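Local coordinates for protein glutamyl endopeptidase (Staphylococcus epidermidis, PDB 6PYM) that is a secreted serine endopeptidase that cleaves peptide bonds after glutamate or aspartate, with marked activity after glutamate, and probably acts on host proteins such as fibronectin, at residues Ala21-Tyr26 / Gly38-Glu43; Glu45-Lys50 / Ile181-Gly186; Ile129-Tyr134 / Ala169-Phe174; Glu156-Asp161 / Ser195-Asp200. The protein carries 1 engineered substitution. One frame throughout, in Å; residues are numbered along the deposited sequence.

Contact 1: Ala21-Tyr26 / Gly38-Glu43; sequences AVSFIY and GVVVGE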
loop_
_atom_site.group_PDB
_atom_site.type_symbol
_atom_site.label_atom_id
_atom_site.label_comp_id
_atom_site.label_asym_id
_atom_site.label_seq_id
_atom_site.Cartn_x
_atom_site.Cartn_y
_atom_site.Cartn_z
ATOM N N ALA A 21 -1.274 -1.944 9.366
ATOM C CA ALA A 21 -0.995 -2.697 8.151
ATOM C C ALA A 21 -0.232 -1.885 7.114
ATOM O O ALA A 21 0.321 -2.468 6.173
ATOM C CB ALA A 21 -2.301 -3.221 7.550
ATOM N N VAL A 22 -0.227 -0.560 7.239
ATOM C CA VAL A 22 0.529 0.284 6.322
ATOM C C VAL A 22 2.017 0.009 6.508
ATOM O O VAL A 22 2.518 -0.004 7.643
ATOM C CB VAL A 22 0.181 1.762 6.560
ATOM C CG1 VAL A 22 0.960 2.661 5.611
ATOM C CG2 VAL A 22 -1.323 1.990 6.414
ATOM N N SER A 23 2.737 -0.213 5.398
ATOM C CA SER A 23 4.086 -0.750 5.470
ATOM C C SER A 23 5.071 0.041 4.621
ATOM O O SER A 23 4.743 0.504 3.524
ATOM C CB SER A 23 4.114 -2.210 5.026
ATOM O OG SER A 23 3.237 -3.005 5.813
ATOM N N PHE A 24 6.291 0.152 5.136
ATOM C CA PHE A 24 7.411 0.809 4.475
ATOM C C PHE A 24 8.275 -0.240 3.787
ATOM O O PHE A 24 8.571 -1.288 4.376
ATOM C CB PHE A 24 8.219 1.558 5.538
ATOM C CG PHE A 24 9.558 2.062 5.077
ATOM C CD1 PHE A 24 9.656 3.142 4.214
ATOM C CD2 PHE A 24 10.731 1.473 5.544
ATOM C CE1 PHE A 24 10.900 3.609 3.807
ATOM C CE2 PHE A 24 11.970 1.938 5.142
ATOM C CZ PHE A 24 12.050 3.004 4.279
ATOM N N ILE A 25 8.660 0.026 2.539
ATOM C CA ILE A 25 9.436 -0.915 1.741
ATOM C C ILE A 25 10.788 -0.293 1.420
ATOM O O ILE A 25 10.855 0.855 0.961
ATOM C CB ILE A 25 8.694 -1.286 0.448
ATOM C CG1 ILE A 25 7.350 -1.934 0.784
ATOM C CG2 ILE A 25 9.538 -2.228 -0.399
ATOM C CD1 ILE A 25 6.577 -2.425 -0.435
ATOM N N TYR A 26 11.859 -1.056 1.641
ATOM C CA TYR A 26 13.222 -0.592 1.419
ATOM C C TYR A 26 13.932 -1.611 0.544
ATOM O O TYR A 26 13.943 -2.803 0.861
ATOM C CB TYR A 26 13.943 -0.451 2.762
ATOM C CG TYR A 26 15.331 0.157 2.684
ATOM C CD1 TYR A 26 16.456 -0.644 2.486
ATOM C CD2 TYR A 26 15.520 1.526 2.839
ATOM C CE1 TYR A 26 17.735 -0.085 2.433
ATOM C CE2 TYR A 26 16.793 2.090 2.783
ATOM C CZ TYR A 26 17.889 1.280 2.588
ATOM O OH TYR A 26 19.144 1.853 2.542
ATOM N N GLY A 38 3.336 -0.144 1.061
ATOM C CA GLY A 38 2.495 -1.290 0.800
ATOM C C GLY A 38 1.525 -1.478 1.939
ATOM O O GLY A 38 1.477 -0.672 2.870
ATOM N N VAL A 39 0.771 -2.576 1.889
ATOM C CA VAL A 39 -0.227 -2.831 2.927
ATOM C C VAL A 39 -0.325 -4.328 3.187
ATOM O O VAL A 39 -0.457 -5.128 2.251
ATOM C CB VAL A 39 -1.588 -2.185 2.577
ATOM C CG1 VAL A 39 -2.155 -2.712 1.254
ATOM C CG2 VAL A 39 -2.583 -2.360 3.718
ATOM N N VAL A 40 -0.261 -4.709 4.464
ATOM C CA VAL A 40 -0.426 -6.110 4.840
ATOM C C VAL A 40 -1.875 -6.522 4.638
ATOM O O VAL A 40 -2.789 -5.858 5.138
ATOM C CB VAL A 40 -0.023 -6.329 6.307
ATOM C CG1 VAL A 40 -0.267 -7.784 6.709
ATOM C CG2 VAL A 40 1.427 -5.934 6.535
ATOM N N VAL A 41 -2.093 -7.644 3.940
ATOM C CA VAL A 41 -3.445 -8.108 3.619
ATOM C C VAL A 41 -3.684 -9.584 3.923
ATOM O O VAL A 41 -4.814 -10.061 3.785
ATOM C CB VAL A 41 -3.846 -7.804 2.162
ATOM C CG1 VAL A 41 -3.813 -6.319 1.876
ATOM C CG2 VAL A 41 -2.958 -8.556 1.181
ATOM N N GLY A 42 -2.647 -10.318 4.314
ATOM C CA GLY A 42 -2.800 -11.727 4.624
ATOM C C GLY A 42 -1.671 -12.194 5.515
ATOM O O GLY A 42 -0.743 -11.443 5.829
ATOM N N GLU A 43 -1.759 -13.470 5.900
ATOM C CA GLU A 43 -0.827 -14.046 6.866
ATOM C C GLU A 43 0.628 -13.772 6.505
ATOM O O GLU A 43 1.452 -13.491 7.384
ATOM C CB GLU A 43 -1.072 -15.551 6.968
ATOM C CG GLU A 43 -0.190 -16.234 7.995
ATOM C CD GLU A 43 -0.730 -16.111 9.404
ATOM O OE1 GLU A 43 -1.701 -15.353 9.617
ATOM O OE2 GLU A 43 -0.185 -16.781 10.304
#

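Contact 2: Glu45-Lys50 / Ile181-Gly186; sequences EILTNK and IGIHYG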
loop_
_atom_site.group_PDB
_atom_site.type_symbol
_atom_site.label_atom_id
_atom_site.label_comp_id
_atom_site.label_asym_id
_atom_site.label_seq_id
_atom_site.Cartn_x
_atom_site.Cartn_y
_atom_site.Cartn_z
ATOM N N GLU A 45 1.456 -11.809 3.437
ATOM C CA GLU A 45 1.326 -11.106 2.167
ATOM C C GLU A 45 1.063 -9.622 2.342
ATOM O O GLU A 45 0.251 -9.213 3.182
ATOM C CB GLU A 45 0.181 -11.681 1.326
ATOM C CG GLU A 45 0.454 -13.066 0.751
ATOM C CD GLU A 45 0.165 -14.207 1.716
ATOM O OE1 GLU A 45 -0.562 -14.012 2.713
ATOM O OE2 GLU A 45 0.668 -15.318 1.436
ATOM N N ILE A 46 1.719 -8.833 1.493
ATOM C CA ILE A 46 1.400 -7.425 1.310
ATOM C C ILE A 46 1.003 -7.207 -0.143
ATOM O O ILE A 46 1.347 -7.989 -1.033
ATOM C CB ILE A 46 2.550 -6.466 1.704
ATOM C CG1 ILE A 46 3.713 -6.545 0.711
ATOM C CG2 ILE A 46 3.033 -6.748 3.120
ATOM C CD1 ILE A 46 4.671 -5.363 0.803
ATOM N N LEU A 47 0.274 -6.119 -0.373
ATOM C CA LEU A 47 0.095 -5.560 -1.707
ATOM C C LEU A 47 0.997 -4.345 -1.871
ATOM O O LEU A 47 1.186 -3.557 -0.935
ATOM C CB LEU A 47 -1.347 -5.124 -1.954
ATOM C CG LEU A 47 -2.388 -6.219 -1.720
ATOM C CD1 LEU A 47 -3.784 -5.692 -2.017
ATOM C CD2 LEU A 47 -2.073 -7.482 -2.511
ATOM N N THR A 48 1.531 -4.194 -3.077
ATOM C CA THR A 48 2.301 -3.031 -3.486
ATOM C C THR A 48 2.228 -2.950 -5.014
ATOM O O THR A 48 1.364 -3.581 -5.635
ATOM C CB THR A 48 3.722 -3.103 -2.899
ATOM O OG1 THR A 48 4.429 -1.899 -3.201
ATOM C CG2 THR A 48 4.486 -4.293 -3.457
ATOM N N ASN A 49 3.119 -2.162 -5.618
ATOM C CA ASN A 49 3.138 -2.020 -7.069
ATOM C C ASN A 49 4.127 -2.989 -7.715
ATOM O O ASN A 49 5.149 -3.351 -7.127
ATOM C CB ASN A 49 3.583 -0.620 -7.500
ATOM C CG ASN A 49 2.675 0.499 -7.032
ATOM O OD1 ASN A 49 3.148 1.620 -6.861
ATOM N ND2 ASN A 49 1.382 0.230 -6.867
ATOM N N LYS A 50 3.842 -3.344 -8.974
ATOM C CA LYS A 50 4.846 -4.014 -9.801
ATOM C C LYS A 50 6.125 -3.202 -9.881
ATOM O O LYS A 50 7.226 -3.751 -9.769
ATOM C CB LYS A 50 4.319 -4.256 -11.217
ATOM C CG LYS A 50 3.220 -5.294 -11.289
ATOM C CD LYS A 50 2.661 -5.402 -12.690
ATOM C CE LYS A 50 1.621 -6.500 -12.771
ATOM N NZ LYS A 50 0.912 -6.521 -14.075
ATOM N N ILE A 181 -9.648 0.385 -0.920
ATOM C CA ILE A 181 -10.362 0.413 -2.191
ATOM C C ILE A 181 -9.418 0.335 -3.386
ATOM O O ILE A 181 -9.870 0.014 -4.499
ATOM C CB ILE A 181 -11.270 1.658 -2.306
ATOM C CG1 ILE A 181 -10.447 2.951 -2.334
ATOM C CG2 ILE A 181 -12.319 1.665 -1.195
ATOM C CD1 ILE A 181 -11.293 4.196 -2.590
ATOM N N GLY A 182 -8.136 0.635 -3.195
ATOM C CA GLY A 182 -7.172 0.643 -4.280
ATOM C C GLY A 182 -5.765 0.690 -3.729
ATOM O O GLY A 182 -5.555 0.836 -2.522
ATOM N N ILE A 183 -4.802 0.556 -4.640
ATOM C CA ILE A 183 -3.378 0.610 -4.312
ATOM C C ILE A 183 -2.769 1.719 -5.162
ATOM O O ILE A 183 -2.713 1.605 -6.394
ATOM C CB ILE A 183 -2.682 -0.739 -4.554
ATOM C CG1 ILE A 183 -3.315 -1.854 -3.700
ATOM C CG2 ILE A 183 -1.179 -0.626 -4.314
ATOM C CD1 ILE A 183 -3.168 -1.669 -2.192
ATOM N N HIS A 184 -2.322 2.791 -4.512
ATOM C CA HIS A 184 -1.728 3.921 -5.209
ATOM C C HIS A 184 -0.531 3.468 -6.035
ATOM O O HIS A 184 0.257 2.632 -5.593
ATOM C CB HIS A 184 -1.255 4.930 -4.166
ATOM C CG HIS A 184 -0.521 6.079 -4.752
ATOM N ND1 HIS A 184 -1.155 7.105 -5.418
ATOM C CD2 HIS A 184 0.804 6.328 -4.831
ATOM C CE1 HIS A 184 -0.246 7.953 -5.859
ATOM N NE2 HIS A 184 0.952 7.505 -5.517
ATOM N N TYR A 185 -0.371 4.043 -7.236
ATOM C CA TYR A 185 0.844 3.769 -8.009
ATOM C C TYR A 185 1.591 4.990 -8.531
ATOM O O TYR A 185 2.778 4.853 -8.855
ATOM C CB TYR A 185 0.601 2.772 -9.161
ATOM C CG TYR A 185 -0.237 3.274 -10.309
ATOM C CD1 TYR A 185 0.340 3.933 -11.395
ATOM C CD2 TYR A 185 -1.605 3.047 -10.331
ATOM C CE1 TYR A 185 -0.436 4.371 -12.457
ATOM C CE2 TYR A 185 -2.385 3.479 -11.386
ATOM C CZ TYR A 185 -1.794 4.132 -12.448
ATOM O OH TYR A 185 -2.557 4.569 -13.508
ATOM N N GLY A 186 0.973 6.163 -8.612
ATOM C CA GLY A 186 1.662 7.330 -9.140
ATOM C C GLY A 186 0.646 8.370 -9.574
ATOM O O GLY A 186 -0.500 8.339 -9.143
#

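Contact 3: Ile129-Tyr134 / Ala169-Phe174; sequences ITVTGY and AGSPVF. Engineered in segment 169-174: A169 (natural residue Ser).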
loop_
_atom_site.group_PDB
_atom_site.type_symbol
_atom_site.label_atom_id
_atom_site.label_comp_id
_atom_site.label_asym_id
_atom_site.label_seq_id
_atom_site.Cartn_x
_atom_site.Cartn_y
_atom_site.Cartn_z
ATOM N N ILE A 129 -11.643 10.110 0.734
ATOM C CA ILE A 129 -10.730 8.990 0.916
ATOM C C ILE A 129 -9.418 9.500 1.498
ATOM O O ILE A 129 -9.177 10.704 1.595
ATOM C CB ILE A 129 -10.473 8.245 -0.410
ATOM C CG1 ILE A 129 -9.910 9.217 -1.448
ATOM C CG2 ILE A 129 -11.759 7.569 -0.917
ATOM C CD1 ILE A 129 -9.171 8.547 -2.576
ATOM N N THR A 130 -8.559 8.555 1.879
ATOM C CA THR A 130 -7.185 8.849 2.251
ATOM C C THR A 130 -6.241 7.915 1.511
ATOM O O THR A 130 -6.617 6.807 1.119
ATOM C CB THR A 130 -6.945 8.701 3.758
ATOM O OG1 THR A 130 -7.369 7.401 4.195
ATOM C CG2 THR A 130 -7.693 9.770 4.540
ATOM N N VAL A 131 -5.006 8.376 1.325
ATOM C CA VAL A 131 -3.903 7.543 0.853
ATOM C C VAL A 131 -2.809 7.667 1.897
ATOM O O VAL A 131 -2.363 8.782 2.196
ATOM C CB VAL A 131 -3.414 7.953 -0.547
ATOM C CG1 VAL A 131 -2.154 7.176 -0.933
ATOM C CG2 VAL A 131 -4.508 7.690 -1.555
ATOM N N THR A 132 -2.379 6.538 2.448
ATOM C CA THR A 132 -1.499 6.550 3.606
ATOM C C THR A 132 -0.297 5.664 3.337
ATOM O O THR A 132 -0.448 4.518 2.908
ATOM C CB THR A 132 -2.274 6.141 4.856
ATOM O OG1 THR A 132 -3.344 7.076 5.019
ATOM C CG2 THR A 132 -1.384 6.146 6.103
ATOM N N GLY A 133 0.891 6.206 3.571
ATOM C CA GLY A 133 2.110 5.514 3.214
ATOM C C GLY A 133 3.313 6.377 3.510
ATOM O O GLY A 133 3.276 7.179 4.451
ATOM N N TYR A 134 4.369 6.226 2.713
ATOM C CA TYR A 134 5.713 6.690 3.066
ATOM C C TYR A 134 6.277 7.606 1.984
ATOM O O TYR A 134 7.145 7.204 1.201
ATOM C CB TYR A 134 6.611 5.484 3.358
ATOM C CG TYR A 134 6.165 4.749 4.599
ATOM C CD1 TYR A 134 6.631 5.141 5.843
ATOM C CD2 TYR A 134 5.236 3.709 4.539
ATOM C CE1 TYR A 134 6.208 4.521 6.993
ATOM C CE2 TYR A 134 4.813 3.073 5.691
ATOM C CZ TYR A 134 5.307 3.478 6.912
ATOM O OH TYR A 134 4.878 2.827 8.049
ATOM N N ALA A 169 4.350 5.078 -3.789
ATOM C CA ALA A 169 4.034 3.908 -4.612
ATOM C C ALA A 169 3.700 2.704 -3.747
ATOM O O ALA A 169 4.499 2.301 -2.895
ATOM C CB ALA A 169 5.238 3.577 -5.497
ATOM N N GLY A 170 2.516 2.126 -3.964
ATOM C CA GLY A 170 2.060 0.975 -3.211
ATOM C C GLY A 170 1.180 1.296 -2.022
ATOM O O GLY A 170 0.679 0.369 -1.372
ATOM N N SER A 171 0.958 2.574 -1.733
ATOM C CA SER A 171 0.213 2.948 -0.539
ATOM C C SER A 171 -1.241 2.518 -0.660
ATOM O O SER A 171 -1.861 2.697 -1.716
ATOM C CB SER A 171 0.201 4.463 -0.360
ATOM O OG SER A 171 1.459 5.010 -0.017
ATOM N N PRO A 172 -1.842 2.028 0.420
ATOM C CA PRO A 172 -3.278 1.759 0.382
ATOM C C PRO A 172 -4.089 3.041 0.264
ATOM O O PRO A 172 -3.762 4.077 0.856
ATOM C CB PRO A 172 -3.546 1.065 1.720
ATOM C CG PRO A 172 -2.442 1.528 2.608
ATOM C CD PRO A 172 -1.242 1.655 1.715
ATOM N N VAL A 173 -5.169 2.943 -0.507
ATOM C CA VAL A 173 -6.206 3.960 -0.611
ATOM C C VAL A 173 -7.350 3.477 0.268
ATOM O O VAL A 173 -7.896 2.395 0.029
ATOM C CB VAL A 173 -6.692 4.105 -2.062
ATOM C CG1 VAL A 173 -7.657 5.278 -2.182
ATOM C CG2 VAL A 173 -5.528 4.223 -3.038
ATOM N N PHE A 174 -7.698 4.245 1.296
ATOM C CA PHE A 174 -8.718 3.850 2.259
ATOM C C PHE A 174 -9.986 4.670 2.057
ATOM O O PHE A 174 -9.928 5.893 1.877
ATOM C CB PHE A 174 -8.243 4.089 3.695
ATOM C CG PHE A 174 -7.161 3.156 4.164
ATOM C CD1 PHE A 174 -7.441 1.843 4.495
ATOM C CD2 PHE A 174 -5.860 3.610 4.326
ATOM C CE1 PHE A 174 -6.437 0.992 4.957
ATOM C CE2 PHE A 174 -4.853 2.768 4.787
ATOM C CZ PHE A 174 -5.145 1.459 5.107
HETATM O O HOH W 1 -10.043 7.210 4.875
#

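Contact 4: Glu156-Asp161 / Ser195-Asp200; sequences EELRYD and SVYIND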
loop_
_atom_site.group_PDB
_atom_site.type_symbol
_atom_site.label_atom_id
_atom_site.label_comp_id
_atom_site.label_asym_id
_atom_site.label_seq_id
_atom_site.Cartn_x
_atom_site.Cartn_y
_atom_site.Cartn_z
ATOM N N GLU A 156 -9.721 -0.747 -14.088
ATOM C CA GLU A 156 -8.831 -0.972 -12.956
ATOM C C GLU A 156 -8.158 0.312 -12.476
ATOM O O GLU A 156 -7.144 0.245 -11.772
ATOM C CB GLU A 156 -7.793 -2.046 -13.291
ATOM C CG GLU A 156 -8.418 -3.430 -13.432
ATOM C CD GLU A 156 -7.479 -4.487 -13.993
ATOM O OE1 GLU A 156 -6.310 -4.179 -14.309
ATOM O OE2 GLU A 156 -7.933 -5.645 -14.127
ATOM N N GLU A 157 -8.695 1.473 -12.834
ATOM C CA GLU A 157 -8.078 2.754 -12.525
ATOM C C GLU A 157 -9.006 3.558 -11.630
ATOM O O GLU A 157 -10.181 3.750 -11.955
ATOM C CB GLU A 157 -7.800 3.511 -13.832
ATOM C CG GLU A 157 -7.339 4.956 -13.667
ATOM C CD GLU A 157 -5.827 5.120 -13.644
ATOM O OE1 GLU A 157 -5.130 4.114 -13.419
ATOM O OE2 GLU A 157 -5.341 6.264 -13.839
ATOM N N LEU A 158 -8.482 4.029 -10.501
ATOM C CA LEU A 158 -9.198 4.962 -9.636
ATOM C C LEU A 158 -8.278 6.146 -9.382
ATOM O O LEU A 158 -7.138 5.959 -8.941
ATOM C CB LEU A 158 -9.662 4.306 -8.314
ATOM C CG LEU A 158 -10.497 5.179 -7.351
ATOM C CD1 LEU A 158 -11.484 4.356 -6.541
ATOM C CD2 LEU A 158 -9.600 5.971 -6.403
ATOM N N ARG A 159 -8.762 7.352 -9.669
ATOM C CA ARG A 159 -7.962 8.562 -9.546
ATOM C C ARG A 159 -8.539 9.477 -8.481
ATOM O O ARG A 159 -9.734 9.431 -8.172
ATOM C CB ARG A 159 -7.914 9.326 -10.871
ATOM C CG ARG A 159 -7.346 8.521 -12.017
ATOM C CD ARG A 159 -7.546 9.240 -13.331
ATOM N NE ARG A 159 -6.987 8.466 -14.433
ATOM C CZ ARG A 159 -7.214 8.712 -15.720
ATOM N NH1 ARG A 159 -7.999 9.718 -16.083
ATOM N NH2 ARG A 159 -6.658 7.944 -16.645
ATOM N N TYR A 160 -7.676 10.345 -7.951
ATOM C CA TYR A 160 -8.061 11.222 -6.853
ATOM C C TYR A 160 -7.289 12.533 -6.924
ATOM O O TYR A 160 -6.281 12.655 -7.630
ATOM C CB TYR A 160 -7.888 10.546 -5.480
ATOM C CG TYR A 160 -6.780 9.517 -5.427
ATOM C CD1 TYR A 160 -5.437 9.890 -5.367
ATOM C CD2 TYR A 160 -7.081 8.168 -5.429
ATOM C CE1 TYR A 160 -4.438 8.937 -5.313
ATOM C CE2 TYR A 160 -6.096 7.211 -5.386
ATOM C CZ TYR A 160 -4.775 7.592 -5.326
ATOM O OH TYR A 160 -3.813 6.614 -5.280
ATOM N N ASP A 161 -7.775 13.510 -6.153
ATOM C CA ASP A 161 -7.269 14.881 -6.175
ATOM C C ASP A 161 -6.320 15.197 -5.022
ATOM O O ASP A 161 -5.920 16.355 -4.859
ATOM C CB ASP A 161 -8.426 15.893 -6.221
ATOM C CG ASP A 161 -9.213 15.978 -4.916
ATOM O OD1 ASP A 161 -8.862 15.331 -3.914
ATOM O OD2 ASP A 161 -10.216 16.730 -4.890
ATOM N N SER A 195 -4.487 5.073 -8.719
ATOM C CA SER A 195 -4.365 3.807 -8.021
ATOM C C SER A 195 -4.947 2.689 -8.873
ATOM O O SER A 195 -5.757 2.914 -9.784
ATOM C CB SER A 195 -5.107 3.853 -6.682
ATOM O OG SER A 195 -6.513 3.963 -6.861
ATOM N N VAL A 196 -4.507 1.472 -8.567
ATOM C CA VAL A 196 -5.149 0.267 -9.077
ATOM C C VAL A 196 -6.424 0.057 -8.282
ATOM O O VAL A 196 -6.380 -0.148 -7.064
ATOM C CB VAL A 196 -4.235 -0.959 -8.952
ATOM C CG1 VAL A 196 -4.920 -2.187 -9.561
ATOM C CG2 VAL A 196 -2.898 -0.693 -9.614
ATOM N N TYR A 197 -7.557 0.095 -8.974
ATOM C CA TYR A 197 -8.859 -0.085 -8.350
ATOM C C TYR A 197 -9.102 -1.567 -8.098
ATOM O O TYR A 197 -8.940 -2.392 -9.003
ATOM C CB TYR A 197 -9.913 0.447 -9.311
ATOM C CG TYR A 197 -11.331 0.470 -8.808
ATOM C CD1 TYR A 197 -11.645 0.984 -7.558
ATOM C CD2 TYR A 197 -12.368 0.020 -9.610
ATOM C CE1 TYR A 197 -12.948 1.039 -7.115
ATOM C CE2 TYR A 197 -13.678 0.069 -9.171
ATOM C CZ TYR A 197 -13.958 0.580 -7.926
ATOM O OH TYR A 197 -15.254 0.642 -7.477
ATOM N N ILE A 198 -9.488 -1.907 -6.873
ATOM C CA ILE A 198 -9.684 -3.309 -6.531
ATOM C C ILE A 198 -11.081 -3.735 -6.972
ATOM O O ILE A 198 -12.019 -3.817 -6.171
ATOM C CB ILE A 198 -9.375 -3.559 -5.045
ATOM C CG1 ILE A 198 -7.908 -3.208 -4.762
ATOM C CG2 ILE A 198 -9.673 -5.007 -4.655
ATOM C CD1 ILE A 198 -7.546 -3.136 -3.288
ATOM N N ASN A 199 -11.230 -3.961 -8.272
ATOM C CA ASN A 199 -12.505 -4.376 -8.839
ATOM C C ASN A 199 -12.695 -5.885 -8.667
ATOM O O ASN A 199 -11.911 -6.568 -8.003
ATOM C CB ASN A 199 -12.639 -3.888 -10.279
ATOM C CG ASN A 199 -11.728 -4.621 -11.247
ATOM O OD1 ASN A 199 -11.052 -5.589 -10.902
ATOM N ND2 ASN A 199 -11.732 -4.167 -12.495
ATOM N N ASP A 200 -13.753 -6.429 -9.278
ATOM C CA ASP A 200 -14.078 -7.840 -9.076
ATOM C C ASP A 200 -12.965 -8.754 -9.572
ATOM O O ASP A 200 -12.677 -9.784 -8.951
ATOM C CB ASP A 200 -15.408 -8.186 -9.747
ATOM C CG ASP A 200 -16.594 -7.549 -9.051
ATOM O OD1 ASP A 200 -16.466 -7.175 -7.866
ATOM O OD2 ASP A 200 -17.663 -7.439 -9.691
HETATM O O HOH W 2 -10.499 -5.799 -14.693
#

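Contact 1: Ala21-Tyr26 / Gly38-Glu43
S23 and V40 meet because each places one branch anti to its own carbonyl carbon: S23 OG (chi1 -57°) and V40 CG2 then lie 3.5 Å apart on one side of the sheet. S23 OG also turns back along its own chain and donates to A21 O at 3.0 Å. That oxygen takes a second bond across the strands, from V40 N at 2.9 Å, and the two donors reach it from opposite faces of its carbonyl plane. The V39 CA-H adds a weaker contact to A21 O. Next along the ladder, S23 and G38 form an antiparallel hydrogen-bonded pair: S23 N to G38 O and G38 N to S23 O, the second distinctly bent (133° at the hydrogen). V22 and V39, the neighbouring non-hydrogen-bonded pair, turn to the other side, where both touch P172 of the second barrel. A21 CB packs beside V39 CG2 (3.9 Å) and V40 CB (4.0 Å). The missing side chain of G38 suits the approach of I25 CD1, 4.2 Å from G38 N, since a CB on G38 would sit tightly against that methyl. These strands, 22-27 and 34-42, form the opening hairpin of the N-terminal β-barrel of this chymotrypsin-like protease. All touching residues are buried, and the S23 hydroxyl is satisfied by A21 O, which in turn carries two hydrogen bonds.

Contact 2: Glu45-Lys50 / Ile181-Gly186
H184 O is gripped from two directions: N49 ND2 donates to it across the contact at 2.9 Å, and the backbone N of G170 donates as well. The N49 bond is moderately straight, 153° at the hydrogen. H184 O lies close to the plane of the N49 amide, while the donor is tilted 34° from the plane of the H184 carbonyl. N49 OD1 sits 3.3 Å from the same H184 O, but these are two acceptors and no bond joins them. The first torsion of N49 sets CG anti to the carbonyl carbon, beside the backbone N, and ND2 has a further weak bond to D93 O. Y185 packs beside it: its CB is 3.5 Å from N49 ND2, the side chains run at about a right angle, and amide and ring planes stand 78° apart. The Y185 hydroxyl itself is bonded to E157. In the chymotrypsin-like fold, strand 45-48 belongs to the N-terminal barrel and strand 180-188 to the C-terminal one, so this contact spans the interface between barrels that carries the active site. N49 lies two residues before H51 of the predicted charge relay system, and its side chain also touches A169, the engineered residue at the serine position. On the L47 side of N49 the contact is apolar. I183 CD1 lies 3.9 Å from L47 CB and 4.1 Å from L47 CD1, the two side chains crossing at about a right angle. I183 CG2 lies 3.7 Å from N49 ND2.

Contact 3: Ile129-Tyr134 / Ala169-Phe174
T130 and F174 form a hydrogen-bonded pair of this antiparallel ladder, in the C-terminal β-barrel of the chymotrypsin-like fold; strand 172-174 begins three residues after A169, an engineered residue at the serine position of the predicted charge relay system. Three nearly straight backbone bonds tie strands 128-133 and 172-174: T130 N to F174 O at 3.0 Å, F174 N to T130 O at 2.8 Å, and the longer T132 N to P172 O at 3.2 Å. Apolar contacts fill the face of V131 and V173, whose CG2 methyls are 3.9 Å apart. I129 CD1 presses against V173 CG1 at 3.6 Å, and Y160 covers all three side chains. Polar and aromatic groups occupy the face of T130 and F174. With chi1 54°, T130 OG1 stands between its backbone N and carbonyl carbon and lies 3.5 Å from F174 CB; OG1 and T132 CB both stand at the edge of the F174 ring near its plane, T132 CB by CE2. A water 2.8 Å from T130 OG1 donates a long bond to F174 O, which thereby serves two donors. At the far end S171 CB packs on V131 CG1. The S171 hydroxyl bonds to N168 O, and its OG lies only 3.3 Å from CA of G133, whose lack of a side chain permits so close an approach.

Contact 4: Glu156-Asp161 / Ser195-Asp200
L158 O accepts two bonds from the same residue, S195: the backbone N at 2.8 Å, nearly along the C=O axis, and the hydroxyl OG at 2.9 Å, tilted 32° from the carbonyl plane. A chi1 of 67° sets S195 OG between its own N and carbonyl carbon, within reach of that oxygen. L158 N answers with an almost straight bond to S195 O, completing a hydrogen-bonded pair between antiparallel strands 157-160 and 192-197 of the C-terminal barrel. Farther along, Y197 N bonds E156 O at 2.8 Å, but from well above the carbonyl plane, 63° out of it. The side chains of L158 and Y197 cross obliquely, with L158 CD1 3.5 Å from Y197 CD1. Y160 approaches S195 from the other end: its OH is 3.4 Å from S195 CB, while that hydroxyl is bonded to H184. At the edge, E156 CG touches N199 ND2, and a water donates to E156 OE2 at 2.6 Å and accepts from N199 ND2. N199 is the N-cap of helix 200-209, with its OD1 bonded to V202 N. E156 has further partners in S92 and Y88. On the V196 side of the sheet, R159 NE forms a salt bridge with E157 OE2, that oxygen lying in the guanidinium plane and using its anti lone pair, and Y185 and S194 also bond this carboxylate. Together, R159, Y185 and S194 around the E157 carboxylate would probably favour its ionised form.

How the contacts relate
Contact 1 comes first along the chain, in the N-terminal barrel, and strand 45-48 of contact 2 adjoins its strand 34-42. Contact 2 then joins that barrel to the C-terminal one through strand 180-188, neighbour to both 172-174 and 192-197; strands 128-133, 157-160, 172-174 and 192-197 carry contacts 3 and 4. Contact 3 is nested within the loop closed by contact 2, while contact 4 alternates along the chain with both. Centres of contacts 2 and 3 are about 8 Å apart; those of contacts 1 and 4, about 18 Å with no touch, mark the outer span. Contact 2 joins the barrels beside the predicted catalytic residues H51 and D93 and the altered position A169.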